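Local structure of D-isomer specific 2-hydroxyacid dehydrogenase family protein (5TX7) at residues A237-E249 with L261-L275. The protein probably catalyses the NAD-dependent interconversion of D-2-hydroxyacids and the corresponding 2-oxoacids. Sequence-based numbering, arbitrary orientation.
Sequences ARGPLLDERAVAE and LDVLSQEPPAADNPL
Glu244, in the first turn of helix 244-253, reaches across to Ser265 and Asn273 with its two carboxylate oxygens. Glu244 OE2 accepts from Ser265 N at 3.0 Å in a nearly straight bond (176°), met on the syn side but 34° out of the carboxylate plane. Glu244 OE1 takes only a weak, bent bond from Asn273 ND2, at 3.2 Å; the two side chains cross at about a right angle, with carboxylate and amide planes 45° apart. The torsions account for this reach: CG of Glu244 stands opposite its carbonyl carbon, and the chain runs extended from there. Asn273 is also the N-cap of the short helix 274-277: its OD1 accepts from Leu275 N in the carbonyl plane, on a lone pair, while ND2 turns to Glu244.

Leu275 lies across the stem of Glu244, its CD1 3.7 Å from Glu244 CG, while its other methyl, CD2, is turned to Val247 CG1 at 3.8 Å. Alongside, Pro274 CB packs on Ala248 CB and sits over one face of the Arg245 guanidinium, toward its rim.

At the other end, Val263 lays CG2 along the Arg238-Gly239 backbone, 3.4 Å from Gly239 N. Gly239 and Leu264 bring their CA atoms within 4.1 Å, the two backbones passing close together. Leu242 CD1 and Leu261 CD2 meet deeper, beside strand 231-235.

The contact thus packs together the connections leaving the C-terminal ends of adjacent parallel strands 231-235 and 256-261 in the Rossmann-type NAD-binding domain. Arg238, Glu267 and His286, which bonds Glu267 OE1, are consistent with this family's catalytic Arg-Glu-His set. Chemically, one straight bond from Ser265 N and a weak one from Asn273 ND2 hold the loop to a helix start, where the helix dipole would be expected to stabilise the Glu244 carboxylate.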
loop_
_atom_site.group_PDB
_atom_site.type_symbol
_atom_site.label_atom_id
_atom_site.label_comp_id
_atom_site.label_asym_id
_atom_site.label_seq_id
_atom_site.Cartn_x
_atom_site.Cartn_y
_atom_site.Cartn_z
ATOM N N ALA A 237 1.111 13.214 10.867
ATOM C CA ALA A 237 1.300 14.626 11.116
ATOM C C ALA A 237 2.073 14.890 12.443
ATOM O O ALA A 237 3.288 14.961 12.431
ATOM C CB ALA A 237 -0.053 15.311 11.108
ATOM N N ARG A 238 1.367 15.044 13.564
ATOM C CA ARG A 238 1.982 15.399 14.853
ATOM C C ARG A 238 1.319 14.601 15.973
ATOM O O ARG A 238 0.094 14.513 16.036
ATOM C CB ARG A 238 1.828 16.894 15.144
ATOM C CG ARG A 238 2.470 17.841 14.125
ATOM C CD ARG A 238 3.986 17.739 14.061
ATOM N NE ARG A 238 4.598 17.870 15.380
ATOM C CZ ARG A 238 4.794 19.019 16.037
ATOM N NH1 ARG A 238 4.443 20.198 15.514
ATOM N NH2 ARG A 238 5.363 18.985 17.241
ATOM N N GLY A 239 2.132 14.022 16.850
ATOM C CA GLY A 239 1.651 13.205 17.973
ATOM C C GLY A 239 0.595 13.836 18.868
ATOM O O GLY A 239 -0.444 13.235 19.099
ATOM N N PRO A 240 0.836 15.064 19.349
ATOM C CA PRO A 240 -0.144 15.734 20.214
ATOM C C PRO A 240 -1.488 16.109 19.575
ATOM O O PRO A 240 -2.356 16.638 20.263
ATOM C CB PRO A 240 0.609 16.988 20.713
ATOM C CG PRO A 240 2.043 16.645 20.595
ATOM C CD PRO A 240 2.133 15.769 19.359
ATOM N N LEU A 241 -1.677 15.833 18.292
ATOM C CA LEU A 241 -3.005 15.906 17.686
ATOM C C LEU A 241 -3.992 14.890 18.285
ATOM O O LEU A 241 -5.197 15.085 18.184
ATOM C CB LEU A 241 -2.914 15.741 16.159
ATOM C CG LEU A 241 -2.183 16.819 15.376
ATOM C CD1 LEU A 241 -2.131 16.442 13.909
ATOM C CD2 LEU A 241 -2.854 18.168 15.541
ATOM N N LEU A 242 -3.489 13.830 18.914
ATOM C CA LEU A 242 -4.328 12.796 19.544
ATOM C C LEU A 242 -4.325 12.876 21.052
ATOM O O LEU A 242 -3.309 13.241 21.639
ATOM C CB LEU A 242 -3.754 11.410 19.245
ATOM C CG LEU A 242 -3.397 10.956 17.866
ATOM C CD1 LEU A 242 -2.996 9.489 17.923
ATOM C CD2 LEU A 242 -4.632 11.158 17.045
ATOM N N ASP A 243 -5.444 12.479 21.662
ATOM C CA ASP A 243 -5.455 12.045 23.064
ATOM C C ASP A 243 -5.145 10.551 23.005
ATOM O O ASP A 243 -6.007 9.740 22.651
ATOM C CB ASP A 243 -6.815 12.330 23.723
ATOM C CG ASP A 243 -6.922 11.778 25.164
ATOM O OD1 ASP A 243 -5.967 11.159 25.678
ATOM O OD2 ASP A 243 -7.982 11.957 25.798
ATOM N N GLU A 244 -3.901 10.202 23.326
ATOM C CA GLU A 244 -3.385 8.831 23.177
ATOM C C GLU A 244 -4.176 7.804 23.991
ATOM O O GLU A 244 -4.355 6.665 23.549
ATOM C CB GLU A 244 -1.880 8.767 23.524
ATOM C CG GLU A 244 -0.980 9.565 22.564
ATOM C CD GLU A 244 0.510 9.279 22.725
ATOM O OE1 GLU A 244 0.951 8.804 23.813
ATOM O OE2 GLU A 244 1.271 9.532 21.750
ATOM N N ARG A 245 -4.666 8.223 25.157
ATOM C CA ARG A 245 -5.491 7.378 26.028
ATOM C C ARG A 245 -6.808 6.983 25.358
ATOM O O ARG A 245 -7.155 5.813 25.275
ATOM C CB ARG A 245 -5.758 8.111 27.353
ATOM C CG ARG A 245 -6.672 7.403 28.347
ATOM C CD ARG A 245 -6.264 5.960 28.634
ATOM N NE ARG A 245 -4.935 5.866 29.247
ATOM C CZ ARG A 245 -4.438 4.779 29.848
ATOM N NH1 ARG A 245 -5.147 3.649 29.948
ATOM N NH2 ARG A 245 -3.208 4.827 30.365
ATOM N N ALA A 246 -7.530 7.977 24.876
ATOM C CA ALA A 246 -8.815 7.761 24.207
ATOM C C ALA A 246 -8.685 6.851 22.992
ATOM O O ALA A 246 -9.552 6.000 22.747
ATOM C CB ALA A 246 -9.436 9.089 23.811
ATOM N N VAL A 247 -7.592 7.013 22.251
ATOM C CA VAL A 247 -7.352 6.199 21.058
ATOM C C VAL A 247 -7.069 4.740 21.459
ATOM O O VAL A 247 -7.603 3.812 20.849
ATOM C CB VAL A 247 -6.237 6.819 20.191
ATOM C CG1 VAL A 247 -5.848 5.910 19.036
ATOM C CG2 VAL A 247 -6.676 8.180 19.662
ATOM N N ALA A 248 -6.250 4.537 22.494
ATOM C CA ALA A 248 -5.995 3.186 22.985
ATOM C C ALA A 248 -7.307 2.482 23.370
ATOM O O ALA A 248 -7.558 1.362 22.947
ATOM C CB ALA A 248 -5.037 3.222 24.160
ATOM N N GLU A 249 -8.138 3.166 24.146
ATOM C CA GLU A 249 -9.443 2.650 24.572
ATOM C C GLU A 249 -10.371 2.373 23.382
ATOM O O GLU A 249 -11.083 1.370 23.379
ATOM C CB GLU A 249 -10.093 3.570 25.637
ATOM C CG GLU A 249 -9.814 3.132 27.086
ATOM C CD GLU A 249 -9.757 4.270 28.135
ATOM O OE1 GLU A 249 -9.159 4.034 29.212
ATOM O OE2 GLU A 249 -10.310 5.386 27.932
ATOM N N LEU A 261 0.162 4.907 12.887
ATOM C CA LEU A 261 0.773 6.084 13.497
ATOM C C LEU A 261 2.248 6.146 13.151
ATOM O O LEU A 261 2.983 5.208 13.411
ATOM C CB LEU A 261 0.592 6.030 15.010
ATOM C CG LEU A 261 -0.829 5.755 15.501
ATOM C CD1 LEU A 261 -0.803 5.607 17.017
ATOM C CD2 LEU A 261 -1.801 6.846 15.093
ATOM N N ASP A 262 2.669 7.239 12.524
ATOM C CA ASP A 262 4.071 7.467 12.260
ATOM C C ASP A 262 4.723 8.435 13.286
ATOM O O ASP A 262 5.936 8.650 13.293
ATOM C CB ASP A 262 4.245 7.992 10.856
ATOM C CG ASP A 262 5.680 7.924 10.404
ATOM O OD1 ASP A 262 6.299 6.824 10.488
ATOM O OD2 ASP A 262 6.196 9.001 10.011
ATOM N N VAL A 263 3.907 8.999 14.163
ATOM C CA VAL A 263 4.368 9.918 15.167
ATOM C C VAL A 263 3.644 9.603 16.462
ATOM O O VAL A 263 2.569 8.988 16.444
ATOM C CB VAL A 263 4.119 11.368 14.735
ATOM C CG1 VAL A 263 4.908 11.696 13.472
ATOM C CG2 VAL A 263 2.630 11.608 14.515
ATOM N N LEU A 264 4.269 10.014 17.560
ATOM C CA LEU A 264 3.748 9.871 18.926
ATOM C C LEU A 264 4.139 11.124 19.746
ATOM O O LEU A 264 5.038 11.871 19.368
ATOM C CB LEU A 264 4.293 8.614 19.588
ATOM C CG LEU A 264 3.993 7.261 18.944
ATOM C CD1 LEU A 264 4.765 6.161 19.717
ATOM C CD2 LEU A 264 2.507 6.950 18.982
ATOM N N SER A 265 3.427 11.368 20.838
ATOM C CA SER A 265 3.671 12.548 21.672
ATOM C C SER A 265 5.029 12.497 22.363
ATOM O O SER A 265 5.635 13.555 22.554
ATOM C CB SER A 265 2.553 12.728 22.690
ATOM O OG SER A 265 1.324 12.931 22.003
ATOM N N GLN A 266 5.485 11.292 22.726
ATOM C CA GLN A 266 6.882 11.074 23.157
ATOM C C GLN A 266 7.593 10.136 22.187
ATOM O O GLN A 266 7.191 8.988 22.016
ATOM C CB GLN A 266 6.998 10.533 24.604
ATOM C CG GLN A 266 6.292 9.213 24.900
ATOM C CD GLN A 266 6.656 8.623 26.280
ATOM O OE1 GLN A 266 7.612 9.061 26.951
ATOM N NE2 GLN A 266 5.882 7.618 26.702
ATOM N N GLU A 267 8.654 10.636 21.555
ATOM C CA GLU A 267 9.494 9.858 20.642
ATOM C C GLU A 267 10.955 9.879 21.131
ATOM O O GLU A 267 11.540 10.950 21.225
ATOM C CB GLU A 267 9.405 10.442 19.233
ATOM C CG GLU A 267 8.019 10.367 18.579
ATOM C CD GLU A 267 7.929 11.148 17.260
ATOM O OE1 GLU A 267 8.968 11.317 16.600
ATOM O OE2 GLU A 267 6.821 11.601 16.871
ATOM N N PRO A 268 11.564 8.736 21.444
ATOM C CA PRO A 268 10.951 7.406 21.371
ATOM C C PRO A 268 9.961 7.129 22.517
ATOM O O PRO A 268 10.023 7.788 23.560
ATOM C CB PRO A 268 12.156 6.444 21.459
ATOM C CG PRO A 268 13.381 7.282 21.640
ATOM C CD PRO A 268 12.957 8.685 21.924
ATOM N N PRO A 269 9.065 6.152 22.323
ATOM C CA PRO A 269 8.059 5.861 23.343
ATOM C C PRO A 269 8.585 5.108 24.560
ATOM O O PRO A 269 9.605 4.439 24.482
ATOM C CB PRO A 269 7.029 4.997 22.592
ATOM C CG PRO A 269 7.792 4.372 21.487
ATOM C CD PRO A 269 8.817 5.399 21.076
ATOM N N ALA A 270 7.860 5.211 25.669
ATOM C CA ALA A 270 8.096 4.362 26.843
ATOM C C ALA A 270 7.416 3.027 26.585
ATOM O O ALA A 270 6.517 2.926 25.751
ATOM C CB ALA A 270 7.511 4.989 28.080
ATOM N N ALA A 271 7.834 2.002 27.321
ATOM C CA ALA A 271 7.153 0.703 27.306
ATOM C C ALA A 271 5.664 0.811 27.709
ATOM O O ALA A 271 4.829 0.091 27.166
ATOM C CB ALA A 271 7.887 -0.282 28.213
ATOM N N ASP A 272 5.356 1.734 28.625
ATOM C CA ASP A 272 3.993 1.971 29.113
ATOM C C ASP A 272 3.136 3.031 28.352
ATOM O O ASP A 272 2.082 3.429 28.847
ATOM C CB ASP A 272 4.042 2.288 30.621
ATOM C CG ASP A 272 4.598 3.693 30.935
ATOM O OD1 ASP A 272 5.106 4.424 30.050
ATOM O OD2 ASP A 272 4.564 4.053 32.130
ATOM N N ASN A 273 3.578 3.484 27.177
ATOM C CA ASN A 273 2.709 4.281 26.295
ATOM C C ASN A 273 1.499 3.403 25.971
ATOM O O ASN A 273 1.679 2.262 25.545
ATOM C CB ASN A 273 3.450 4.666 25.003
ATOM C CG ASN A 273 2.669 5.647 24.126
ATOM O OD1 ASN A 273 1.495 5.433 23.826
ATOM N ND2 ASN A 273 3.335 6.724 23.687
ATOM N N PRO A 274 0.268 3.919 26.176
ATOM C CA PRO A 274 -0.901 3.042 25.977
ATOM C C PRO A 274 -1.055 2.534 24.535
ATOM O O PRO A 274 -1.614 1.458 24.317
ATOM C CB PRO A 274 -2.094 3.927 26.381
ATOM C CG PRO A 274 -1.592 5.330 26.241
ATOM C CD PRO A 274 -0.133 5.287 26.572
ATOM N N LEU A 275 -0.523 3.275 23.563
ATOM C CA LEU A 275 -0.582 2.858 22.158
ATOM C C LEU A 275 0.313 1.671 21.803
ATOM O O LEU A 275 0.061 1.013 20.789
ATOM C CB LEU A 275 -0.352 4.056 21.230
ATOM C CG LEU A 275 -1.460 5.126 21.348
ATOM C CD1 LEU A 275 -1.041 6.431 20.684
ATOM C CD2 LEU A 275 -2.797 4.629 20.814
HETATM O O HOH W 1 4.812 14.577 17.174
#